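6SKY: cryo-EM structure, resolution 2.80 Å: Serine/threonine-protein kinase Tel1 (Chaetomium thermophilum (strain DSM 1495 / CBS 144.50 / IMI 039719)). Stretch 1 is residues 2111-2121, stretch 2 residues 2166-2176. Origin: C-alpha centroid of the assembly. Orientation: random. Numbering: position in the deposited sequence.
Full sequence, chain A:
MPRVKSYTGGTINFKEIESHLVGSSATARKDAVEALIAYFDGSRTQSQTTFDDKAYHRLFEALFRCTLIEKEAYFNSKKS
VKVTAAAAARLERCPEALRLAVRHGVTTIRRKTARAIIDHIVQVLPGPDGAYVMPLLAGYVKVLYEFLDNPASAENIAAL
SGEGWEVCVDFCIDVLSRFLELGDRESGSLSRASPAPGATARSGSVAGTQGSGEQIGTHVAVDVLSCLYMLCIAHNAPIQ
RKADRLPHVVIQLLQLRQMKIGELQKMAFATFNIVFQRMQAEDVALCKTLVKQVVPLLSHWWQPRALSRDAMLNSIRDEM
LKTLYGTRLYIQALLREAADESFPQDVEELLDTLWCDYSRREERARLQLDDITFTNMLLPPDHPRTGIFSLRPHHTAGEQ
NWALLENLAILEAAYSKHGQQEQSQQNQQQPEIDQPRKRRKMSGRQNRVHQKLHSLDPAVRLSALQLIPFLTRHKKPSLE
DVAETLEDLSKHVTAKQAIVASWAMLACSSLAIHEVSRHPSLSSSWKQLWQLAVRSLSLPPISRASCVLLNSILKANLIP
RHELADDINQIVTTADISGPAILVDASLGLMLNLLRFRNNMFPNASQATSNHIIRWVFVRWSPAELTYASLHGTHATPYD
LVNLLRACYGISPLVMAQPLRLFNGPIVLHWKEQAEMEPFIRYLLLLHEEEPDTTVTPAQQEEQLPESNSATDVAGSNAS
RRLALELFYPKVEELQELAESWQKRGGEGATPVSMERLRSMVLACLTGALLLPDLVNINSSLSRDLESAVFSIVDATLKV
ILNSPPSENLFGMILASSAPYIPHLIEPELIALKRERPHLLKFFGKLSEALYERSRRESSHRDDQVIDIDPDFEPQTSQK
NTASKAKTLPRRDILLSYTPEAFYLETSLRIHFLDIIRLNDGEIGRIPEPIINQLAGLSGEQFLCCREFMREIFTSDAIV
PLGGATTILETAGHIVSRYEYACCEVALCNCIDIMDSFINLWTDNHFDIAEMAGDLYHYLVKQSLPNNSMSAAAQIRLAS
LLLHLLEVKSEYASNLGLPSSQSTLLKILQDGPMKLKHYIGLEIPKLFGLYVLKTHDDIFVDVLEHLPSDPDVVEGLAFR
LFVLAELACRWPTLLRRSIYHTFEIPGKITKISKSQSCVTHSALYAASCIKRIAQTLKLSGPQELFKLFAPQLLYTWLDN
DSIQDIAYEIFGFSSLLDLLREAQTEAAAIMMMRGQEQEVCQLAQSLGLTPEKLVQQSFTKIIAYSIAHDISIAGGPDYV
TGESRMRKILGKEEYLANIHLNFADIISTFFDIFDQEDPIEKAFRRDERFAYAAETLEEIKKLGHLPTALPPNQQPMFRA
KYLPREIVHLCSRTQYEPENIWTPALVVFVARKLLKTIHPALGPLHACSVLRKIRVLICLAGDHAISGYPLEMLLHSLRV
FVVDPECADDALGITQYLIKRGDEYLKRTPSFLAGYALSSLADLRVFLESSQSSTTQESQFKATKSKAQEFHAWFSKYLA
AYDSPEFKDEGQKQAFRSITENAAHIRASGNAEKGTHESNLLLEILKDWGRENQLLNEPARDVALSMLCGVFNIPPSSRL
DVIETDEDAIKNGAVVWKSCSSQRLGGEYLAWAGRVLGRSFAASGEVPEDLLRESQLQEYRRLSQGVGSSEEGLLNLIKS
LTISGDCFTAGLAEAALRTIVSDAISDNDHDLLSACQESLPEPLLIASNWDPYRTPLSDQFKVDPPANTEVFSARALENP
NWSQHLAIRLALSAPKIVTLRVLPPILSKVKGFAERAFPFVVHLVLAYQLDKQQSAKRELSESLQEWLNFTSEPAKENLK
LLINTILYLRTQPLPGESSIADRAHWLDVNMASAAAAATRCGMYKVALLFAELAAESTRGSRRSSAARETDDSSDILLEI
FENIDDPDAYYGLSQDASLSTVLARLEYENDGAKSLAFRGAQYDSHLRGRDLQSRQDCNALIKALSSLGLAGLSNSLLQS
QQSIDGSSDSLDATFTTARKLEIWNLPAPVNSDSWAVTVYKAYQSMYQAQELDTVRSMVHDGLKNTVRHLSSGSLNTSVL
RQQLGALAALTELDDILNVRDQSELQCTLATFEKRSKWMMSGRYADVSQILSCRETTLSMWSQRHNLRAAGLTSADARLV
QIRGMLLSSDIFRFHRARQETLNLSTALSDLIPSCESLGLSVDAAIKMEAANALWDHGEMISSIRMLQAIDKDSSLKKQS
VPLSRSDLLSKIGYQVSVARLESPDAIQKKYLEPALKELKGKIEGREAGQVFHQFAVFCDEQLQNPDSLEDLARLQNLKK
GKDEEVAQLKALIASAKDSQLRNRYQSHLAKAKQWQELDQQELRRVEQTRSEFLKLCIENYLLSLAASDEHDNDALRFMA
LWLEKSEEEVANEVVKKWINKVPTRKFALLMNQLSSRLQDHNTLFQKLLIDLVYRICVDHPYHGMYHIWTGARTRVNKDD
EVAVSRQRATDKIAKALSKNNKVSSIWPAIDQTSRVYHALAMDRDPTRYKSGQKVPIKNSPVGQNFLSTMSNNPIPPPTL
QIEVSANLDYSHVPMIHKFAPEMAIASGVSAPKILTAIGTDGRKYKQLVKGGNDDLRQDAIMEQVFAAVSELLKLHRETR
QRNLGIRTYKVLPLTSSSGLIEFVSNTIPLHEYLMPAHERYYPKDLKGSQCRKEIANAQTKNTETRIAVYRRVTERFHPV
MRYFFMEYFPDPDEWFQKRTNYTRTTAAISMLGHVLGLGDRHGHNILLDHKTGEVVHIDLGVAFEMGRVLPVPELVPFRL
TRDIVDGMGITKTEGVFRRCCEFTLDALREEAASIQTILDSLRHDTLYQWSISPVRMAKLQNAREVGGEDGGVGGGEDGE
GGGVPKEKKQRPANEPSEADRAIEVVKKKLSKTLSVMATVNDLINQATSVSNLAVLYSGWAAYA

Stretch 1 2111-2121: TFEKRSKWMMS
Stretch 2 2166-2176: LLSSDIFRFHR

The contact is centred on Ile2171, which meets three residues of stretch 1. Its CD1 lies 3.6 Å from Ser2116 CB and 4.0 Å from Met2119 SD, and its CG1 lies 3.9 Å from Met2120 CE. The CA-to-CB bond of Ile2171 points sideways, but chi1 of -61° (m) and chi2 of 166° (t) bring the end of the chain nearer to stretch 1. The small Ser2116 (chi1 74°, p), whose CA-to-CB bond points toward stretch 2, leaves room for this approach.

Met2120 contributes the most area, 106 Å² of the 444 Å² buried on both sides together. Its CA-to-CB bond points sideways; chi1 of -68° (m) and chi2 of -66° (m) fold the thioether back to the partner, and chi3 of -178° (t) extends CE to Ile2171. A flexible, unbranched side chain suits this turn. Met2119 begins toward stretch 2, but with m, t, t rotamers its end leads away, so the contact is made on the way past, at SD.

One helical turn before Ile2171, Leu2167 (chi1 -174°, t; chi2 59°, p) points toward stretch 1 and buries 72 Å². Leu2167 CD2 is 3.7 Å from Phe2112 CB and Leu2167 CD1 is 4.0 Å from Ser2116 CB; both methyls also lie against Glu2113 CG, at 4.1 Å (CD2) and 4.2 Å (CD1). Phe2112 (chi1 -70°, m; chi2 -14°) offers its CB while its ring leads away.

The backbone frame agrees with this spacing. Residues 2111-2119 and 2166-2174 are helical, both helices begin earlier in the chain, and their axes run nearly parallel, 6° apart in N-to-C direction, with a closest approach of 10.3 Å. Register is set by Glu2113 CA to Leu2167 CA at 7.3 Å and Met2120 CA to Ile2171 CA at 5.9 Å. Within the helix, contacts along stretch 2 fall at Leu2167, Asp2170, Ile2171 and Phe2174, the three-and-four spacing of one face; His2175 adds one just past it.

Phe2174 (chi1 179°, t; chi2 81°) points toward stretch 1. Its CB is 3.9 Å from Met2120 SD, which stands 5.2 Å from the ring centroid, 44° off the normal, an oblique sulfur-aromatic contact. Met2120 O approaches Phe2174 CD2 to 3.2 Å, also obliquely.

His2175 begins the polar edge. Chi1 of -82° (m) and chi2 of 67° place CE1 3.4 Å from Met2119 O, at the ring edge, and 3.3 Å from Met2120 O. His2175 ND1 donates a weak hydrogen bond to Ile2171 O, at 3.4 Å. Arg2176 (phi/psi 55/44) closes the helix in a Schellman motif.

No hydrogen bond crosses between the stretches; packing is mainly apolar, with the sulfur-aromatic contact and carbonyl-to-ring-carbon approaches at the C-terminal end. Glu2113 (chi1 -59°, m; chi2 169°, t) and Asp2170 (chi1 -53°, m) are exposed at the margin, where carboxylates can stay solvated; Asp2170 is met at its backbone, Met2120 CE to Asp2170 C at 4.4 Å.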

# COMPACT_ATOMS: atom_id res chain seq x y z
N THR A 2111 21.82 25.44 -17.52
CA THR A 2111 20.95 24.92 -18.57
C THR A 2111 20.23 23.66 -18.10
O THR A 2111 19.03 23.48 -18.35
CB THR A 2111 21.76 24.63 -19.82
OG1 THR A 2111 22.50 25.80 -20.18
CG2 THR A 2111 20.84 24.28 -20.95
N PHE A 2112 20.96 22.77 -17.43
CA PHE A 2112 20.33 21.57 -16.89
C PHE A 2112 19.20 21.92 -15.94
O PHE A 2112 18.15 21.26 -15.94
CB PHE A 2112 21.37 20.72 -16.17
CG PHE A 2112 22.34 20.07 -17.09
CD1 PHE A 2112 22.09 20.02 -18.45
CD2 PHE A 2112 23.50 19.49 -16.61
CE1 PHE A 2112 22.98 19.42 -19.29
CE2 PHE A 2112 24.38 18.90 -17.46
CZ PHE A 2112 24.13 18.86 -18.80
N GLU A 2113 19.38 22.96 -15.13
CA GLU A 2113 18.33 23.35 -14.19
C GLU A 2113 17.07 23.85 -14.90
O GLU A 2113 15.94 23.47 -14.54
CB GLU A 2113 18.86 24.39 -13.23
CG GLU A 2113 20.05 23.89 -12.44
CD GLU A 2113 20.75 24.99 -11.67
OE1 GLU A 2113 21.96 24.84 -11.38
OE2 GLU A 2113 20.11 26.02 -11.37
N LYS A 2114 17.22 24.71 -15.91
CA LYS A 2114 16.04 25.17 -16.65
C LYS A 2114 15.31 24.00 -17.32
O LYS A 2114 14.06 23.91 -17.30
CB LYS A 2114 16.45 26.20 -17.69
CG LYS A 2114 17.27 27.33 -17.12
CD LYS A 2114 18.00 28.07 -18.23
CE LYS A 2114 19.02 29.05 -17.66
NZ LYS A 2114 19.98 29.52 -18.69
N ARG A 2115 16.06 23.09 -17.92
CA ARG A 2115 15.40 21.93 -18.50
C ARG A 2115 14.69 21.11 -17.44
O ARG A 2115 13.66 20.50 -17.73
CB ARG A 2115 16.41 21.11 -19.28
CG ARG A 2115 17.01 21.91 -20.38
CD ARG A 2115 18.18 21.23 -21.00
NE ARG A 2115 18.63 21.97 -22.16
CZ ARG A 2115 19.70 21.66 -22.87
NH1 ARG A 2115 20.04 22.38 -23.92
NH2 ARG A 2115 20.44 20.62 -22.51
N SER A 2116 15.21 21.09 -16.22
CA SER A 2116 14.48 20.42 -15.14
C SER A 2116 13.12 21.06 -14.93
O SER A 2116 12.13 20.38 -14.63
CB SER A 2116 15.27 20.48 -13.84
OG SER A 2116 15.21 21.78 -13.31
N LYS A 2117 13.08 22.39 -15.03
CA LYS A 2117 11.79 23.09 -14.95
C LYS A 2117 10.80 22.52 -15.95
O LYS A 2117 9.63 22.29 -15.62
CB LYS A 2117 11.95 24.59 -15.17
CG LYS A 2117 13.10 25.23 -14.42
CD LYS A 2117 12.86 25.27 -12.92
CE LYS A 2117 13.98 26.04 -12.25
NZ LYS A 2117 13.70 26.31 -10.81
N TRP A 2118 11.24 22.29 -17.19
CA TRP A 2118 10.29 21.66 -18.13
C TRP A 2118 10.00 20.21 -17.75
O TRP A 2118 8.87 19.74 -17.91
CB TRP A 2118 10.76 21.76 -19.60
CG TRP A 2118 11.54 20.58 -20.23
CD1 TRP A 2118 12.84 20.59 -20.58
CD2 TRP A 2118 11.05 19.28 -20.60
NE1 TRP A 2118 13.21 19.39 -21.12
CE2 TRP A 2118 12.13 18.57 -21.14
CE3 TRP A 2118 9.81 18.65 -20.51
CZ2 TRP A 2118 12.01 17.26 -21.58
CZ3 TRP A 2118 9.71 17.35 -20.95
CH2 TRP A 2118 10.79 16.67 -21.48
N MET A 2119 11.00 19.50 -17.21
CA MET A 2119 10.92 18.05 -17.07
C MET A 2119 9.97 17.62 -15.98
O MET A 2119 9.44 16.51 -16.03
CB MET A 2119 12.29 17.47 -16.77
CG MET A 2119 13.19 17.38 -17.94
SD MET A 2119 14.85 16.94 -17.48
CE MET A 2119 15.55 16.72 -19.09
N MET A 2120 9.77 18.46 -14.96
CA MET A 2120 8.92 18.07 -13.84
C MET A 2120 7.54 17.59 -14.27
O MET A 2120 6.96 16.71 -13.62
CB MET A 2120 8.75 19.23 -12.86
CG MET A 2120 10.01 19.59 -12.13
SD MET A 2120 10.56 18.31 -11.02
CE MET A 2120 12.00 19.11 -10.33
N SER A 2121 6.98 18.14 -15.34
CA SER A 2121 5.64 17.80 -15.78
C SER A 2121 5.59 16.93 -17.03
O SER A 2121 4.50 16.48 -17.40
CB SER A 2121 4.82 19.07 -16.03
OG SER A 2121 5.65 20.22 -15.98
N LEU A 2166 22.27 15.11 -8.25
CA LEU A 2166 21.30 15.60 -7.27
C LEU A 2166 20.11 16.25 -7.95
O LEU A 2166 18.96 16.10 -7.50
CB LEU A 2166 21.98 16.56 -6.31
CG LEU A 2166 23.09 15.95 -5.45
CD1 LEU A 2166 23.79 17.00 -4.64
CD2 LEU A 2166 22.53 14.90 -4.55
N LEU A 2167 20.35 16.95 -9.06
CA LEU A 2167 19.26 17.50 -9.85
C LEU A 2167 18.34 16.40 -10.38
O LEU A 2167 17.11 16.50 -10.28
CB LEU A 2167 19.87 18.31 -10.99
CG LEU A 2167 19.09 19.16 -11.97
CD1 LEU A 2167 18.31 20.21 -11.25
CD2 LEU A 2167 20.10 19.79 -12.87
N SER A 2168 18.93 15.35 -10.95
CA SER A 2168 18.11 14.24 -11.43
C SER A 2168 17.33 13.59 -10.30
O SER A 2168 16.24 13.07 -10.53
CB SER A 2168 18.98 13.20 -12.12
OG SER A 2168 19.61 13.74 -13.26
N SER A 2169 17.88 13.60 -9.09
CA SER A 2169 17.17 12.98 -7.97
C SER A 2169 15.93 13.78 -7.58
O SER A 2169 14.89 13.21 -7.27
CB SER A 2169 18.10 12.81 -6.78
OG SER A 2169 18.34 14.05 -6.18
N ASP A 2170 16.03 15.11 -7.61
CA ASP A 2170 14.82 15.93 -7.44
C ASP A 2170 13.77 15.58 -8.49
O ASP A 2170 12.59 15.34 -8.16
CB ASP A 2170 15.16 17.41 -7.54
CG ASP A 2170 16.25 17.82 -6.61
OD1 ASP A 2170 16.69 16.99 -5.80
OD2 ASP A 2170 16.70 18.98 -6.69
N ILE A 2171 14.17 15.55 -9.76
CA ILE A 2171 13.20 15.28 -10.82
C ILE A 2171 12.56 13.92 -10.64
O ILE A 2171 11.34 13.78 -10.73
CB ILE A 2171 13.87 15.39 -12.21
CG1 ILE A 2171 14.41 16.79 -12.42
CG2 ILE A 2171 12.87 15.10 -13.27
CD1 ILE A 2171 15.34 16.90 -13.56
N PHE A 2172 13.36 12.89 -10.39
CA PHE A 2172 12.82 11.55 -10.21
C PHE A 2172 11.94 11.45 -8.97
O PHE A 2172 11.05 10.61 -8.92
CB PHE A 2172 13.94 10.52 -10.10
CG PHE A 2172 14.54 10.15 -11.41
CD1 PHE A 2172 13.74 9.84 -12.48
CD2 PHE A 2172 15.90 10.12 -11.58
CE1 PHE A 2172 14.28 9.51 -13.68
CE2 PHE A 2172 16.45 9.79 -12.78
CZ PHE A 2172 15.64 9.48 -13.83
N ARG A 2173 12.20 12.28 -7.96
CA ARG A 2173 11.34 12.26 -6.80
C ARG A 2173 9.95 12.78 -7.13
O ARG A 2173 8.96 12.20 -6.68
CB ARG A 2173 11.96 13.07 -5.67
CG ARG A 2173 11.19 12.98 -4.38
CD ARG A 2173 12.07 13.29 -3.18
NE ARG A 2173 13.24 12.43 -3.11
CZ ARG A 2173 14.48 12.88 -3.25
NH1 ARG A 2173 15.50 12.04 -3.17
NH2 ARG A 2173 14.70 14.16 -3.46
N PHE A 2174 9.85 13.85 -7.92
CA PHE A 2174 8.50 14.33 -8.23
C PHE A 2174 7.69 13.31 -9.02
O PHE A 2174 6.46 13.25 -8.87
CB PHE A 2174 8.53 15.65 -8.99
CG PHE A 2174 7.16 16.16 -9.34
CD1 PHE A 2174 6.40 16.83 -8.40
CD2 PHE A 2174 6.61 15.94 -10.58
CE1 PHE A 2174 5.13 17.28 -8.71
CE2 PHE A 2174 5.34 16.39 -10.89
CZ PHE A 2174 4.61 17.06 -9.95
N HIS A 2175 8.33 12.51 -9.86
CA HIS A 2175 7.61 11.51 -10.63
C HIS A 2175 7.24 10.28 -9.83
O HIS A 2175 6.66 9.35 -10.39
CB HIS A 2175 8.42 11.07 -11.84
CG HIS A 2175 8.32 11.99 -13.01
ND1 HIS A 2175 8.82 13.27 -13.00
CD2 HIS A 2175 7.79 11.81 -14.24
CE1 HIS A 2175 8.59 13.84 -14.16
NE2 HIS A 2175 7.97 12.98 -14.94
N ARG A 2176 7.59 10.24 -8.54
CA ARG A 2176 7.36 9.07 -7.69
C ARG A 2176 7.99 7.81 -8.29
O ARG A 2176 7.38 6.75 -8.31
CB ARG A 2176 5.87 8.85 -7.43
CG ARG A 2176 5.15 10.06 -6.88
CD ARG A 2176 5.66 10.42 -5.52
NE ARG A 2176 4.87 11.48 -4.89
CZ ARG A 2176 3.71 11.28 -4.27
NH1 ARG A 2176 3.07 12.30 -3.72
NH2 ARG A 2176 3.20 10.06 -4.19